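SPD1 nuclease (Streptococcus pyogenes, PDB 2XGR) is an extracellular, prophage-encoded nuclease that hydrolyses DNA, probably with a bound metal ion as in other His-Me finger endonucleases. Local coordinates at residues A58-Q63 / S76-Q81; Q81-T86 / H174-L179; G120-Y125 / Y181-I186. One frame throughout, in Å; residues are numbered along the deposited sequence.

Contact 1: residues A58-Q63 / S76-Q81; sequences ANYQLQ and SHIQLQ
A beta hairpin brings Gln61 to Gln79 and Gln63 to His77, the hydrogen-bonded pairs of two antiparallel strands, 61-64 and 76-80. Each pair closes a ring of two backbone N-H...O=C hydrogen bonds; the straightest is Gln63 N to His77 O, 2.7 Å with an N-H...O angle of 175°. Between them Leu62 faces Ile78 in a non-hydrogen-bonded pair, Leu62 CD1 lying 4.0 Å from Ile78 CB. Tyr60, just before the strand, extends this apolar face: its CG stands anti to the backbone N (chi1 171°). The ring runs beside Leu80, with Tyr60 CD1 3.5 Å from Leu80 CB, while Tyr60 CE1 meets Ile78 CD1 at 3.8 Å. A phenol suits this border, being apolar along its flank and polar at its tip, where OH is hydrogen-bonded to a bound PEG, probably from the crystallisation liquor. On the other face Gln61 and Gln79 lie alongside, amide planes 66° apart. Water 1 donates to Asn59 O (3.0 Å) and weakly accepts from Gln61 NE2, whose stronger partner is Pro55 O; Gln79 NE2 is hydrogen-bonded to Asp180 OD2 and Leu54 O. Strand 76-80 also pairs with 178-186, so this is an antiparallel beta hairpin with a long connection, joined to the large sheet through its second strand.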
# COMPACT_ATOMS: atom_id res chain seq x y z
N ALA A 58 2.08 -20.17 -1.00
CA ALA A 58 0.92 -20.29 -1.93
C ALA A 58 -0.43 -20.38 -1.21
O ALA A 58 -1.44 -20.92 -1.75
CB ALA A 58 1.11 -21.49 -2.98
N ASN A 59 -0.53 -19.62 -0.11
CA ASN A 59 -1.82 -19.34 0.55
C ASN A 59 -1.87 -17.84 0.78
O ASN A 59 -0.83 -17.23 1.02
CB ASN A 59 -1.91 -20.05 1.93
CG ASN A 59 -1.95 -21.57 1.79
OD1 ASN A 59 -1.15 -22.26 2.38
ND2 ASN A 59 -2.88 -22.06 1.05
N TYR A 60 -3.08 -17.29 0.74
CA TYR A 60 -3.30 -15.88 1.14
C TYR A 60 -2.78 -15.71 2.57
O TYR A 60 -3.10 -16.54 3.45
CB TYR A 60 -4.81 -15.63 1.12
CG TYR A 60 -5.24 -14.30 1.70
CD1 TYR A 60 -5.31 -13.17 0.87
CD2 TYR A 60 -5.40 -14.14 3.08
CE1 TYR A 60 -5.76 -11.99 1.34
CE2 TYR A 60 -5.81 -12.88 3.59
CZ TYR A 60 -5.97 -11.83 2.72
OH TYR A 60 -6.40 -10.62 3.23
N GLN A 61 -2.11 -14.57 2.83
CA GLN A 61 -1.67 -14.22 4.18
C GLN A 61 -1.83 -12.73 4.38
O GLN A 61 -1.49 -11.94 3.45
CB GLN A 61 -0.16 -14.45 4.34
CG GLN A 61 0.36 -15.82 4.06
CD GLN A 61 1.86 -15.81 3.82
OE1 GLN A 61 2.64 -15.50 4.73
NE2 GLN A 61 2.27 -16.25 2.66
N LEU A 62 -2.22 -12.32 5.59
CA LEU A 62 -2.20 -10.92 5.95
C LEU A 62 -1.55 -10.86 7.31
O LEU A 62 -1.96 -11.53 8.22
CB LEU A 62 -3.62 -10.39 6.01
CG LEU A 62 -3.82 -8.97 6.55
CD1 LEU A 62 -3.21 -7.97 5.56
CD2 LEU A 62 -5.32 -8.71 6.75
N GLN A 63 -0.46 -10.11 7.40
CA GLN A 63 0.24 -9.94 8.67
C GLN A 63 0.18 -8.48 9.09
O GLN A 63 0.57 -7.61 8.31
CB GLN A 63 1.67 -10.49 8.46
CG GLN A 63 2.38 -10.72 9.81
CD GLN A 63 3.41 -11.88 9.80
OE1 GLN A 63 4.28 -11.89 10.67
NE2 GLN A 63 3.35 -12.80 8.82
N SER A 76 1.36 -3.09 7.58
CA SER A 76 0.38 -4.10 7.20
C SER A 76 0.97 -4.78 5.91
O SER A 76 1.51 -4.09 5.02
CB SER A 76 -0.91 -3.37 6.85
OG SER A 76 -1.86 -4.35 6.41
N HIS A 77 0.98 -6.12 5.87
CA HIS A 77 1.74 -6.86 4.86
C HIS A 77 0.85 -7.98 4.33
O HIS A 77 0.33 -8.81 5.11
CB HIS A 77 2.99 -7.44 5.48
CG HIS A 77 4.11 -7.76 4.51
ND1 HIS A 77 3.95 -8.03 3.17
CD2 HIS A 77 5.43 -7.96 4.78
CE1 HIS A 77 5.16 -8.28 2.62
NE2 HIS A 77 6.05 -8.28 3.61
N ILE A 78 0.57 -7.97 3.02
CA ILE A 78 -0.31 -9.00 2.46
C ILE A 78 0.40 -9.78 1.36
O ILE A 78 1.31 -9.26 0.67
CB ILE A 78 -1.62 -8.31 1.95
CG1 ILE A 78 -2.76 -9.33 1.69
CG2 ILE A 78 -1.36 -7.40 0.70
CD1 ILE A 78 -4.16 -8.59 1.50
N GLN A 79 -0.03 -11.01 1.16
CA GLN A 79 0.44 -11.73 -0.03
C GLN A 79 -0.81 -12.44 -0.57
O GLN A 79 -1.48 -13.18 0.17
CB GLN A 79 1.60 -12.67 0.36
CG GLN A 79 2.27 -13.24 -0.90
CD GLN A 79 3.43 -14.11 -0.58
OE1 GLN A 79 3.34 -15.34 -0.75
NE2 GLN A 79 4.54 -13.51 -0.08
N LEU A 80 -1.23 -12.06 -1.79
CA LEU A 80 -2.57 -12.53 -2.26
C LEU A 80 -2.58 -12.73 -3.76
O LEU A 80 -1.70 -12.18 -4.49
CB LEU A 80 -3.69 -11.53 -1.81
CG LEU A 80 -3.87 -10.27 -2.70
CD1 LEU A 80 -5.25 -9.61 -2.51
CD2 LEU A 80 -2.66 -9.20 -2.41
N GLN A 81 -3.60 -13.46 -4.23
CA GLN A 81 -4.02 -13.42 -5.64
C GLN A 81 -5.30 -12.65 -5.82
O GLN A 81 -6.05 -12.38 -4.89
CB GLN A 81 -4.21 -14.87 -6.18
CG GLN A 81 -2.96 -15.76 -5.97
CD GLN A 81 -3.27 -17.18 -6.48
OE1 GLN A 81 -4.19 -17.79 -5.99
NE2 GLN A 81 -2.49 -17.68 -7.41
O HOH W 1 1.82 -17.30 -0.28

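Contact 2: residues Q81-T86 / H174-L179; sequences QDRHET and HPDFWL
Gln81 lays its side chain over the indole of Trp178, the main apolar element of the contact. Gln81 CG sits over the six-membered ring of Trp178, 3.4 Å from its centroid and 11° off the normal, a CH-pi contact. Gln81 CD follows at 3.6 Å from Trp178 CZ2, the amide almost parallel to the ring. A glutamine suits the place because its methylenes can cover an aromatic face while its amide still reaches polar neighbours. His84 adds its ring, turned 30° from that of Trp178 but slid so far aside that the two barely overlap.

A short 3-10 turn, 82-84, following strand 76-80, here packs on a type I beta turn, His174 to Phe177, that feeds the neighbouring strand 178-186 of the large antiparallel sheet. Pro175, its phi fixed by the ring, suits the second position of that turn.

The polar contacts gather on this second turn. Gln81 NE2 gives a weak hydrogen bond to Asp176 O, 3.1 Å, and another to water 2. In Arg83 a bend at chi3 (67°) turns NE back. Arg83 NH2 bonds to Pro175 O at 3.2 Å, from above the carbonyl plane, and makes a long salt bridge to Asp176 OD1, 3.6 Å, at the guanidinium edge; the side chain is long enough to reach both carbonyl and carboxylate.

Water 4 accepts from Arg83 N and Arg83 NE and donates to Pro175 O, 2.8 Å. Water 3 accepts from Asp82 N beside the carbonyls of His174 and Phe177.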
# COMPACT_ATOMS: atom_id res chain seq x y z
N GLN A 81 -3.60 -13.46 -4.23
CA GLN A 81 -4.02 -13.42 -5.64
C GLN A 81 -5.30 -12.65 -5.82
O GLN A 81 -6.05 -12.38 -4.89
CB GLN A 81 -4.21 -14.87 -6.18
CG GLN A 81 -2.96 -15.76 -5.97
CD GLN A 81 -3.27 -17.18 -6.48
OE1 GLN A 81 -4.19 -17.79 -5.99
NE2 GLN A 81 -2.49 -17.68 -7.41
N ASP A 82 -5.62 -12.41 -7.10
CA ASP A 82 -6.83 -11.68 -7.48
C ASP A 82 -8.05 -12.35 -6.83
O ASP A 82 -8.93 -11.66 -6.28
CB ASP A 82 -7.00 -11.71 -8.99
CG ASP A 82 -8.30 -11.03 -9.44
OD1 ASP A 82 -8.44 -9.83 -9.30
OD2 ASP A 82 -9.21 -11.71 -9.89
N ARG A 83 -8.00 -13.69 -6.74
CA ARG A 83 -9.19 -14.43 -6.24
C ARG A 83 -9.51 -14.17 -4.79
O ARG A 83 -10.61 -14.48 -4.30
CB ARG A 83 -9.03 -15.96 -6.40
CG ARG A 83 -7.93 -16.58 -5.55
CD ARG A 83 -7.61 -17.99 -6.08
NE ARG A 83 -6.98 -17.90 -7.43
CZ ARG A 83 -6.52 -18.93 -8.14
NH1 ARG A 83 -6.68 -20.16 -7.68
NH2 ARG A 83 -5.94 -18.74 -9.32
N HIS A 84 -8.50 -13.66 -4.06
CA HIS A 84 -8.67 -13.47 -2.62
C HIS A 84 -9.18 -12.10 -2.23
O HIS A 84 -9.40 -11.88 -1.04
CB HIS A 84 -7.37 -13.66 -1.90
CG HIS A 84 -6.66 -14.93 -2.21
ND1 HIS A 84 -7.14 -16.18 -1.81
CD2 HIS A 84 -5.46 -15.15 -2.79
CE1 HIS A 84 -6.32 -17.12 -2.24
NE2 HIS A 84 -5.26 -16.52 -2.79
N GLU A 85 -9.37 -11.21 -3.19
CA GLU A 85 -9.74 -9.86 -2.90
C GLU A 85 -11.15 -9.80 -2.34
O GLU A 85 -11.90 -10.66 -2.59
CB GLU A 85 -9.70 -8.98 -4.17
CG GLU A 85 -8.34 -8.64 -4.67
CD GLU A 85 -8.31 -7.59 -5.78
OE1 GLU A 85 -9.35 -7.15 -6.20
OE2 GLU A 85 -7.25 -7.29 -6.30
N THR A 86 -11.43 -8.73 -1.61
CA THR A 86 -12.76 -8.43 -1.13
C THR A 86 -13.40 -7.31 -1.98
O THR A 86 -13.12 -6.14 -1.80
CB THR A 86 -12.64 -8.03 0.36
OG1 THR A 86 -12.07 -9.16 1.10
CG2 THR A 86 -14.00 -7.71 0.90
N HIS A 174 -3.14 -11.33 -14.19
CA HIS A 174 -2.26 -12.46 -13.94
C HIS A 174 -2.80 -13.33 -12.80
O HIS A 174 -2.20 -13.36 -11.70
CB HIS A 174 -0.82 -11.98 -13.57
CG HIS A 174 -0.16 -11.14 -14.63
ND1 HIS A 174 -0.31 -9.77 -14.68
CD2 HIS A 174 0.50 -11.49 -15.76
CE1 HIS A 174 0.23 -9.31 -15.80
NE2 HIS A 174 0.74 -10.33 -16.47
N PRO A 175 -3.98 -13.95 -12.99
CA PRO A 175 -4.72 -14.54 -11.88
C PRO A 175 -3.99 -15.68 -11.18
O PRO A 175 -4.41 -16.08 -10.09
CB PRO A 175 -6.02 -15.06 -12.53
CG PRO A 175 -5.63 -15.30 -14.01
CD PRO A 175 -4.71 -14.11 -14.28
N ASP A 176 -2.93 -16.23 -11.81
CA ASP A 176 -2.18 -17.27 -11.17
C ASP A 176 -0.99 -16.77 -10.38
O ASP A 176 -0.35 -17.56 -9.67
CB ASP A 176 -1.72 -18.32 -12.21
CG ASP A 176 -2.90 -19.09 -12.85
OD1 ASP A 176 -3.81 -19.57 -12.10
OD2 ASP A 176 -2.96 -19.10 -14.10
N PHE A 177 -0.69 -15.48 -10.49
CA PHE A 177 0.48 -14.91 -9.81
C PHE A 177 0.04 -14.24 -8.50
O PHE A 177 -1.16 -14.02 -8.24
CB PHE A 177 1.20 -13.87 -10.70
CG PHE A 177 1.85 -14.48 -11.95
CD1 PHE A 177 2.04 -15.85 -12.03
CD2 PHE A 177 2.33 -13.65 -12.97
CE1 PHE A 177 2.68 -16.42 -13.18
CE2 PHE A 177 3.00 -14.23 -14.10
CZ PHE A 177 3.16 -15.59 -14.16
N TRP A 178 1.04 -13.95 -7.66
CA TRP A 178 0.77 -13.38 -6.32
C TRP A 178 1.36 -11.99 -6.26
O TRP A 178 2.36 -11.72 -6.92
CB TRP A 178 1.49 -14.18 -5.26
CG TRP A 178 0.98 -15.60 -5.19
CD1 TRP A 178 1.30 -16.66 -6.02
CD2 TRP A 178 0.03 -16.11 -4.23
NE1 TRP A 178 0.56 -17.81 -5.65
CE2 TRP A 178 -0.22 -17.48 -4.56
CE3 TRP A 178 -0.68 -15.52 -3.16
CZ2 TRP A 178 -1.10 -18.27 -3.81
CZ3 TRP A 178 -1.52 -16.33 -2.40
CH2 TRP A 178 -1.76 -17.67 -2.76
N LEU A 179 0.72 -11.14 -5.49
CA LEU A 179 1.29 -9.83 -5.12
C LEU A 179 1.72 -9.90 -3.67
O LEU A 179 0.91 -10.29 -2.79
CB LEU A 179 0.19 -8.79 -5.29
CG LEU A 179 0.55 -7.40 -4.69
CD1 LEU A 179 1.82 -6.76 -5.40
CD2 LEU A 179 -0.69 -6.44 -4.76
O HOH W 2 -2.97 -20.26 -8.79
O HOH W 3 -3.60 -12.87 -9.15
O HOH W 4 -6.70 -15.19 -8.79

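Contact 3: residues G120-Y125 / Y181-I186; sequences GHLVGY and YKVTPI
Leu122 and Val183 face each other across the contact, each pointing its CB toward the opposite segment, and their side chains pass one another at a slant. Leu122 CB rests 3.8 Å from Val183 CG1. The carbonyl of the leucine is drawn in as well: Leu122 O lies 3.4 Å from Val183 CG2 and close to CG1, so the branched valine end straddles it. A beta-branched residue fits here, since it is at ease in an extended strand and offers two methyls close to the backbone.

Further along the strand, the Leu122 side chain stands at about a right angle to Pro185. Its CG lies beside the backbone N (chi1 -66°). Both methyls meet the proline ring, Leu122 CD2 and CD1 each 3.9 Å from Pro185 CD. The proline presents a rigid, wholly apolar surface to this fork.

Val123 packs toward the N-terminal side of segment 181-186. Val123 CG2 meets Val183 CG2 at 4.0 Å, the two side chains again slanted, and touches Tyr181 CD2 at 4.2 Å. No hydrogen bond joins the segments, and the five touching residues are all buried.

The polar tip of Tyr181 is instead tied to Glu164 of helix 160-173, which also takes the backbone N of Gly124, the N-cap of helix 125-128. Strands 119-121 and 137-139 with helix 142-146 are consistent with the beta-beta-alpha metal (His-Me) finger of this nuclease clan. Leu122 and Val123, in the loop after strand 119-121, pack on strand 178-186 of the large sheet, and Val138 of strand 137-139 touches both Leu122 and Pro185.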
# COMPACT_ATOMS: atom_id res chain seq x y z
N GLY A 120 -6.97 6.49 7.27
CA GLY A 120 -6.99 5.74 6.01
C GLY A 120 -6.29 4.41 6.18
O GLY A 120 -5.48 4.16 7.15
N HIS A 121 -6.59 3.48 5.27
CA HIS A 121 -6.03 2.17 5.38
C HIS A 121 -4.53 2.18 5.03
O HIS A 121 -4.09 3.01 4.22
CB HIS A 121 -6.67 1.26 4.30
CG HIS A 121 -8.01 0.70 4.72
ND1 HIS A 121 -9.06 1.51 5.06
CD2 HIS A 121 -8.47 -0.57 4.80
CE1 HIS A 121 -10.11 0.77 5.39
NE2 HIS A 121 -9.79 -0.49 5.21
N LEU A 122 -3.78 1.24 5.62
CA LEU A 122 -2.41 0.97 5.14
C LEU A 122 -2.52 0.09 3.86
O LEU A 122 -2.34 0.60 2.77
CB LEU A 122 -1.57 0.28 6.22
CG LEU A 122 -1.32 1.23 7.47
CD1 LEU A 122 -0.50 0.38 8.56
CD2 LEU A 122 -0.43 2.43 7.06
N VAL A 123 -2.91 -1.17 4.01
CA VAL A 123 -3.25 -1.99 2.83
C VAL A 123 -4.73 -1.70 2.45
O VAL A 123 -5.60 -1.82 3.30
CB VAL A 123 -3.01 -3.47 3.11
CG1 VAL A 123 -3.65 -4.35 1.97
CG2 VAL A 123 -1.50 -3.79 3.12
N GLY A 124 -4.99 -1.21 1.22
CA GLY A 124 -6.38 -0.85 0.88
C GLY A 124 -7.38 -1.98 1.06
O GLY A 124 -7.08 -3.21 0.90
N TYR A 125 -8.62 -1.55 1.23
CA TYR A 125 -9.69 -2.49 1.57
C TYR A 125 -9.86 -3.66 0.62
O TYR A 125 -10.03 -4.80 1.08
CB TYR A 125 -11.04 -1.69 1.62
CG TYR A 125 -12.17 -2.57 2.02
CD1 TYR A 125 -12.31 -3.03 3.33
CD2 TYR A 125 -13.02 -3.05 1.06
CE1 TYR A 125 -13.39 -3.84 3.71
CE2 TYR A 125 -14.13 -3.86 1.43
CZ TYR A 125 -14.25 -4.29 2.74
OH TYR A 125 -15.31 -5.12 3.10
N TYR A 181 2.72 -7.29 -0.84
CA TYR A 181 2.58 -5.86 -0.76
C TYR A 181 2.59 -5.44 0.72
O TYR A 181 1.78 -5.92 1.52
CB TYR A 181 1.21 -5.48 -1.43
CG TYR A 181 0.75 -4.03 -1.31
CD1 TYR A 181 1.63 -2.94 -1.52
CD2 TYR A 181 -0.56 -3.73 -0.98
CE1 TYR A 181 1.16 -1.60 -1.42
CE2 TYR A 181 -1.04 -2.39 -0.85
CZ TYR A 181 -0.15 -1.34 -1.09
OH TYR A 181 -0.64 -0.06 -1.02
N LYS A 182 3.53 -4.55 1.08
CA LYS A 182 3.68 -4.14 2.48
C LYS A 182 3.55 -2.63 2.51
O LYS A 182 4.15 -1.94 1.67
CB LYS A 182 5.09 -4.56 2.97
CG LYS A 182 5.20 -4.28 4.49
CD LYS A 182 6.66 -4.58 4.99
CE LYS A 182 6.73 -4.38 6.50
NZ LYS A 182 8.18 -4.68 6.87
N VAL A 183 2.73 -2.13 3.44
CA VAL A 183 2.57 -0.68 3.62
C VAL A 183 3.03 -0.34 5.04
O VAL A 183 2.55 -0.88 6.04
CB VAL A 183 1.08 -0.26 3.37
CG1 VAL A 183 0.93 1.28 3.58
CG2 VAL A 183 0.67 -0.71 1.92
N THR A 184 4.02 0.55 5.10
CA THR A 184 4.65 0.92 6.43
C THR A 184 4.60 2.42 6.67
O THR A 184 5.16 3.21 5.85
CB THR A 184 6.16 0.48 6.45
OG1 THR A 184 6.31 -0.90 6.07
CG2 THR A 184 6.82 0.79 7.81
N PRO A 185 3.92 2.85 7.75
CA PRO A 185 3.90 4.27 8.09
C PRO A 185 5.25 4.62 8.73
O PRO A 185 5.80 3.78 9.47
CB PRO A 185 2.72 4.39 9.07
CG PRO A 185 2.62 3.01 9.79
CD PRO A 185 3.09 2.02 8.64
N ILE A 186 5.73 5.81 8.42
CA ILE A 186 7.01 6.30 8.94
C ILE A 186 6.72 7.47 9.90
O ILE A 186 6.18 8.51 9.49
CB ILE A 186 7.91 6.79 7.77
CG1 ILE A 186 8.06 5.74 6.62
CG2 ILE A 186 9.32 7.21 8.27
CD1 ILE A 186 8.62 4.44 7.08

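From the N terminus, contact 1 comes first and is the most local: it closes the hairpin loop between strands 61-64 and 76-80. Its last residue, Gln81, opens contact 2, which spans a long excursion before closing at 174-179. Contact 3 opens at 120-125, inside that excursion, and closes at 181-186, beyond it, so contacts 2 and 3 cross, whereas contact 1 precedes both. Contacts 2 and 3 share strand 178-186, which lies beside strand 76-80 of contact 1; Leu80 O near Leu179 N and Ser76 O near Val183 N mark that seam. Contact 2 joins loop 81-86 to the turn after helix 160-173, and contact 3 sets the loop after strand 119-121 on the large sheet.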